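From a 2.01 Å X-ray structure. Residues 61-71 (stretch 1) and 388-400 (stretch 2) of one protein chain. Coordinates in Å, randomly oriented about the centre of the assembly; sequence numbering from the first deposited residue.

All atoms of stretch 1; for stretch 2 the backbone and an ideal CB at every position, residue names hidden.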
# COMPACT_ATOMS: atom_id res chain seq x y z
N VAL A 61 -8.84 3.50 4.66
CA VAL A 61 -9.64 2.62 5.52
C VAL A 61 -8.78 2.10 6.69
O VAL A 61 -9.20 2.13 7.83
CB VAL A 61 -10.25 1.49 4.68
CG1 VAL A 61 -10.71 0.30 5.55
CG2 VAL A 61 -11.40 2.06 3.84
N MSE A 62 -7.58 1.65 6.40
CA MSE A 62 -6.68 1.21 7.45
C MSE A 62 -6.24 2.37 8.36
O MSE A 62 -6.14 2.19 9.57
CB MSE A 62 -5.48 0.47 6.87
CG MSE A 62 -5.89 -0.83 6.18
SE MSE A 62 -4.51 -1.91 5.35
CE MSE A 62 -4.56 -1.30 3.49
N ALA A 63 -6.02 3.55 7.77
CA ALA A 63 -5.70 4.75 8.53
C ALA A 63 -6.82 5.12 9.50
O ALA A 63 -6.56 5.56 10.64
CB ALA A 63 -5.38 5.92 7.60
N ILE A 64 -8.08 4.93 9.10
CA ILE A 64 -9.18 5.20 10.01
C ILE A 64 -9.10 4.29 11.27
O ILE A 64 -9.28 4.77 12.41
CB ILE A 64 -10.54 5.09 9.33
CG1 ILE A 64 -10.70 6.26 8.36
CG2 ILE A 64 -11.67 5.08 10.36
CD1 ILE A 64 -11.75 6.02 7.30
N ILE A 65 -8.83 3.01 11.08
CA ILE A 65 -8.71 2.07 12.20
C ILE A 65 -7.56 2.50 13.14
O ILE A 65 -7.74 2.54 14.37
CB ILE A 65 -8.51 0.61 11.74
CG1 ILE A 65 -9.69 0.18 10.81
CG2 ILE A 65 -8.40 -0.31 12.96
CD1 ILE A 65 -9.35 -1.06 9.96
N VAL A 66 -6.41 2.88 12.55
CA VAL A 66 -5.26 3.40 13.32
C VAL A 66 -5.69 4.63 14.14
O VAL A 66 -5.44 4.72 15.34
CB VAL A 66 -4.06 3.72 12.40
CG1 VAL A 66 -2.92 4.42 13.16
CG2 VAL A 66 -3.54 2.45 11.71
N GLY A 67 -6.40 5.53 13.48
CA GLY A 67 -6.88 6.77 14.12
C GLY A 67 -7.83 6.57 15.29
O GLY A 67 -7.76 7.31 16.28
N ILE A 68 -8.70 5.57 15.20
CA ILE A 68 -9.58 5.24 16.32
C ILE A 68 -8.73 4.76 17.50
O ILE A 68 -8.90 5.24 18.61
CB ILE A 68 -10.61 4.14 16.00
CG1 ILE A 68 -11.62 4.61 14.94
CG2 ILE A 68 -11.34 3.75 17.27
CD1 ILE A 68 -12.43 3.49 14.30
N GLU A 69 -7.85 3.81 17.24
CA GLU A 69 -6.99 3.22 18.27
C GLU A 69 -6.03 4.24 18.88
O GLU A 69 -5.70 4.11 20.04
CB GLU A 69 -6.23 2.01 17.71
CG GLU A 69 -7.16 0.83 17.48
CD GLU A 69 -7.79 0.31 18.77
OE1 GLU A 69 -7.03 0.07 19.73
OE2 GLU A 69 -9.01 0.15 18.82
N ARG A 70 -5.57 5.22 18.10
CA ARG A 70 -4.70 6.28 18.61
C ARG A 70 -5.46 7.44 19.23
O ARG A 70 -4.85 8.36 19.78
CB ARG A 70 -3.76 6.81 17.52
CG ARG A 70 -2.62 5.87 17.18
CD ARG A 70 -1.54 5.89 18.25
NE ARG A 70 -0.80 4.60 18.20
CZ ARG A 70 0.06 4.19 19.12
NH1 ARG A 70 0.36 4.96 20.15
NH2 ARG A 70 0.62 2.99 19.01
N GLY A 71 -6.79 7.39 19.20
CA GLY A 71 -7.59 8.44 19.78
C GLY A 71 -7.65 9.72 18.95
O GLY A 71 -8.06 10.76 19.44
N UNK A 388 3.87 2.52 10.52
CA UNK A 388 4.26 2.98 11.85
C UNK A 388 3.42 2.22 12.85
O UNK A 388 3.95 1.66 13.81
CB UNK A 388 4.08 4.49 12.01
N UNK A 389 2.11 2.14 12.62
CA UNK A 389 1.31 1.44 13.62
C UNK A 389 1.66 -0.07 13.72
O UNK A 389 1.70 -0.63 14.83
CB UNK A 389 -0.17 1.61 13.29
N UNK A 390 1.84 -0.74 12.58
CA UNK A 390 2.27 -2.12 12.60
C UNK A 390 3.56 -2.32 13.40
O UNK A 390 3.65 -3.26 14.19
CB UNK A 390 2.46 -2.62 11.17
N UNK A 391 4.53 -1.44 13.21
CA UNK A 391 5.74 -1.46 14.07
C UNK A 391 5.40 -1.29 15.54
O UNK A 391 5.94 -1.99 16.36
CB UNK A 391 6.71 -0.36 13.65
N UNK A 392 4.53 -0.35 15.89
CA UNK A 392 4.29 -0.10 17.32
C UNK A 392 3.40 -1.15 18.03
O UNK A 392 3.61 -1.42 19.16
CB UNK A 392 3.64 1.28 17.47
N UNK A 393 2.37 -1.68 17.37
CA UNK A 393 1.42 -2.60 18.00
C UNK A 393 0.99 -3.81 17.12
O UNK A 393 0.26 -4.67 17.57
CB UNK A 393 0.17 -1.81 18.40
N UNK A 394 1.42 -3.86 15.86
CA UNK A 394 0.96 -4.89 14.93
C UNK A 394 -0.55 -4.85 14.64
O UNK A 394 -1.09 -5.84 14.15
CB UNK A 394 1.33 -6.27 15.49
N UNK A 395 -1.20 -3.71 14.90
CA UNK A 395 -2.64 -3.54 14.81
C UNK A 395 -3.26 -4.06 13.51
O UNK A 395 -4.18 -4.90 13.57
CB UNK A 395 -2.98 -2.06 14.97
N UNK A 396 -2.80 -3.58 12.35
CA UNK A 396 -3.50 -3.91 11.10
C UNK A 396 -3.18 -5.34 10.65
O UNK A 396 -4.06 -6.07 10.18
CB UNK A 396 -3.12 -2.92 10.00
N UNK A 397 -1.93 -5.75 10.85
CA UNK A 397 -1.52 -7.14 10.69
C UNK A 397 -2.38 -8.11 11.48
O UNK A 397 -2.86 -9.09 10.95
CB UNK A 397 -0.06 -7.30 11.11
N UNK A 398 -2.60 -7.86 12.75
CA UNK A 398 -3.43 -8.80 13.53
C UNK A 398 -4.85 -8.89 12.98
O UNK A 398 -5.41 -9.97 12.93
CB UNK A 398 -3.48 -8.38 15.00
N UNK A 399 -5.43 -7.77 12.58
CA UNK A 399 -6.80 -7.78 12.08
C UNK A 399 -6.90 -8.61 10.78
O UNK A 399 -7.72 -9.54 10.67
CB UNK A 399 -7.28 -6.35 11.84
N UNK A 400 -6.07 -8.26 9.80
CA UNK A 400 -6.13 -8.88 8.48
C UNK A 400 -5.82 -10.38 8.58
O UNK A 400 -6.54 -11.19 8.00
CB UNK A 400 -5.15 -8.19 7.52

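At position 388 the ideal CB points sideways and has no atom of stretch 1 within 5.5 Å, so the neighbouring helix hardly restricts the choice. The residue is Ile-388, whose side chain leads away.

Position 389 is far more constrained. Its CB points toward stretch 1, the ideal CB lies 3.8 Å from Val-66 CG2, and its CA is 6.9 Å from the CA of Val-66. Beyond that valine the guanidinium of Arg-70 presents NE and NH2 along one edge. A small or branched apolar residue could pack on Val-66, but an acidic or amide side chain could also reach those donors, and a carboxylate matches the charge. The residue is Glu-389. Its carboxylate accepts hydrogen bonds from Arg-70 NE to OE1 (3.0 Å, 155°) and from Arg-70 NH2 to OE2 (3.1 Å, 162°), a two-pronged salt bridge near the guanidinium plane. OE1 also touches Val-66 CG1 at 3.7 Å.

At 390 and 391 no atom of stretch 1 comes within 5.5 Å of the ideal CB, so many side chains would fit. Asn-390 serves its own stretch: its OD1 accepts from the backbone N of 397 at 3.2 Å (169°). Tyr-391 makes no contact with stretch 1.

The CB of 392 points toward stretch 1, 3.8 Å from Arg-70 NH2. An acid, a polar group or a flat side chain able to lie over the guanidinium would be reasonable; a second cation would be the less obvious choice. The residue is nevertheless Arg-392. The two guanidinium groups stack with centres 3.6 Å apart and planes at 11°, bringing Arg-70 NH1 within 3.5 Å of Arg-392 NH1 without a hydrogen bond, since both are donors. Glu-389 at the edge of Arg-70 supplies compensating charge, and both terminal nitrogens of Arg-392 are hydrogen-bonded elsewhere in the structure.

Position 393 also points toward Arg-70, but its ideal CB is 4.9 Å from NH2, leaving room for small or polar groups. Thr-393 places CG2 3.7 Å from Arg-70 NH2, while OG1 donates to Glu-389 OE2 at 2.6 Å, helping to hold the carboxylate.

At 394 phi is 63° and psi 19°, a conformation that favours glycine. Gly-394 leaves the preceding helix and occupies the N-cap position of the next.

Positions 395, 396 and 399 direct their CBs toward the apolar side chains of stretch 1, which suggests aliphatic or other apolar residues. Leu-395 sets CD2 3.7 Å from Glu-69 CG and 4.0 Å from Ile-65 CG2. At 396, whose ideal CB is 5.0 Å from Met-62 SE, Ile-396 brings CG2 to 3.6 Å from that selenium and CD1 to 4.0 Å from Ile-65 CG2. Leu-399 extends the patch, with CD1 3.9 Å from Ile-65 CG2.

Positions 397, 398 and 400 lie out of reach, so stretch 1 does not discriminate among side chains; they are Trp-397, Lys-398 and Phe-400.

Stretch 2 (388-400) IENYRTGLIWKLF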
# COMPACT_ATOMS: atom_id res chain seq x y z
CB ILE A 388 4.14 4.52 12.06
CG1 ILE A 388 5.26 5.26 11.29
CG2 ILE A 388 4.16 4.89 13.56
CD1 ILE A 388 5.04 6.77 11.18
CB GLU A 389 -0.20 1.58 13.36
CG GLU A 389 -1.05 1.11 14.51
CD GLU A 389 -0.73 1.86 15.80
OE1 GLU A 389 -0.53 3.09 15.68
OE2 GLU A 389 -0.70 1.23 16.88
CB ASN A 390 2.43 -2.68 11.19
CG ASN A 390 1.11 -3.09 10.57
OD1 ASN A 390 0.18 -3.44 11.31
ND2 ASN A 390 1.01 -3.06 9.21
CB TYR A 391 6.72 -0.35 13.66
CG TYR A 391 7.82 -0.09 14.66
CD1 TYR A 391 8.77 -1.07 14.94
CD2 TYR A 391 7.90 1.12 15.34
CE1 TYR A 391 9.79 -0.85 15.84
CE2 TYR A 391 8.94 1.36 16.25
CZ TYR A 391 9.86 0.35 16.48
OH TYR A 391 10.85 0.53 17.36
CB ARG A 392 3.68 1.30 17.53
CG ARG A 392 4.48 2.47 16.94
CD ARG A 392 3.72 3.78 17.05
NE ARG A 392 3.89 4.36 18.38
CZ ARG A 392 3.42 5.56 18.75
NH1 ARG A 392 2.66 6.31 17.92
NH2 ARG A 392 3.69 5.98 19.96
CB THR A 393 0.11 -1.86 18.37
OG1 THR A 393 -0.50 -1.36 17.16
CG2 THR A 393 0.34 -0.71 19.40
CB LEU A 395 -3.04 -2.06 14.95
CG LEU A 395 -4.55 -1.78 14.89
CD1 LEU A 395 -5.29 -2.40 16.11
CD2 LEU A 395 -4.82 -0.27 14.84
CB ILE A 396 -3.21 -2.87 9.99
CG1 ILE A 396 -3.62 -1.46 10.44
CG2 ILE A 396 -3.90 -3.25 8.67
CD1 ILE A 396 -5.02 -1.31 11.00
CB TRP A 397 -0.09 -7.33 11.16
CG TRP A 397 0.95 -6.79 10.24
CD1 TRP A 397 0.86 -6.61 8.89
CD2 TRP A 397 2.29 -6.42 10.60
NE1 TRP A 397 2.03 -6.10 8.40
CE2 TRP A 397 2.94 -6.01 9.42
CE3 TRP A 397 2.98 -6.36 11.81
CZ2 TRP A 397 4.27 -5.56 9.41
CZ3 TRP A 397 4.31 -5.93 11.80
CH2 TRP A 397 4.93 -5.53 10.60
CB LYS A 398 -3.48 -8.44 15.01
CG LYS A 398 -2.15 -8.65 15.73
CD LYS A 398 -2.28 -8.30 17.23
CE LYS A 398 -1.05 -7.57 17.77
NZ LYS A 398 0.15 -8.46 17.88
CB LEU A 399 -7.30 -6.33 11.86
CG LEU A 399 -7.49 -5.54 13.15
CD1 LEU A 399 -7.53 -4.07 12.84
CD2 LEU A 399 -8.72 -6.02 13.94
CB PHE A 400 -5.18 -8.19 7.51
CG PHE A 400 -5.20 -8.75 6.12
CD1 PHE A 400 -6.15 -8.31 5.20
CD2 PHE A 400 -4.26 -9.69 5.71
CE1 PHE A 400 -6.18 -8.82 3.92
CE2 PHE A 400 -4.29 -10.19 4.41
CZ PHE A 400 -5.26 -9.77 3.53
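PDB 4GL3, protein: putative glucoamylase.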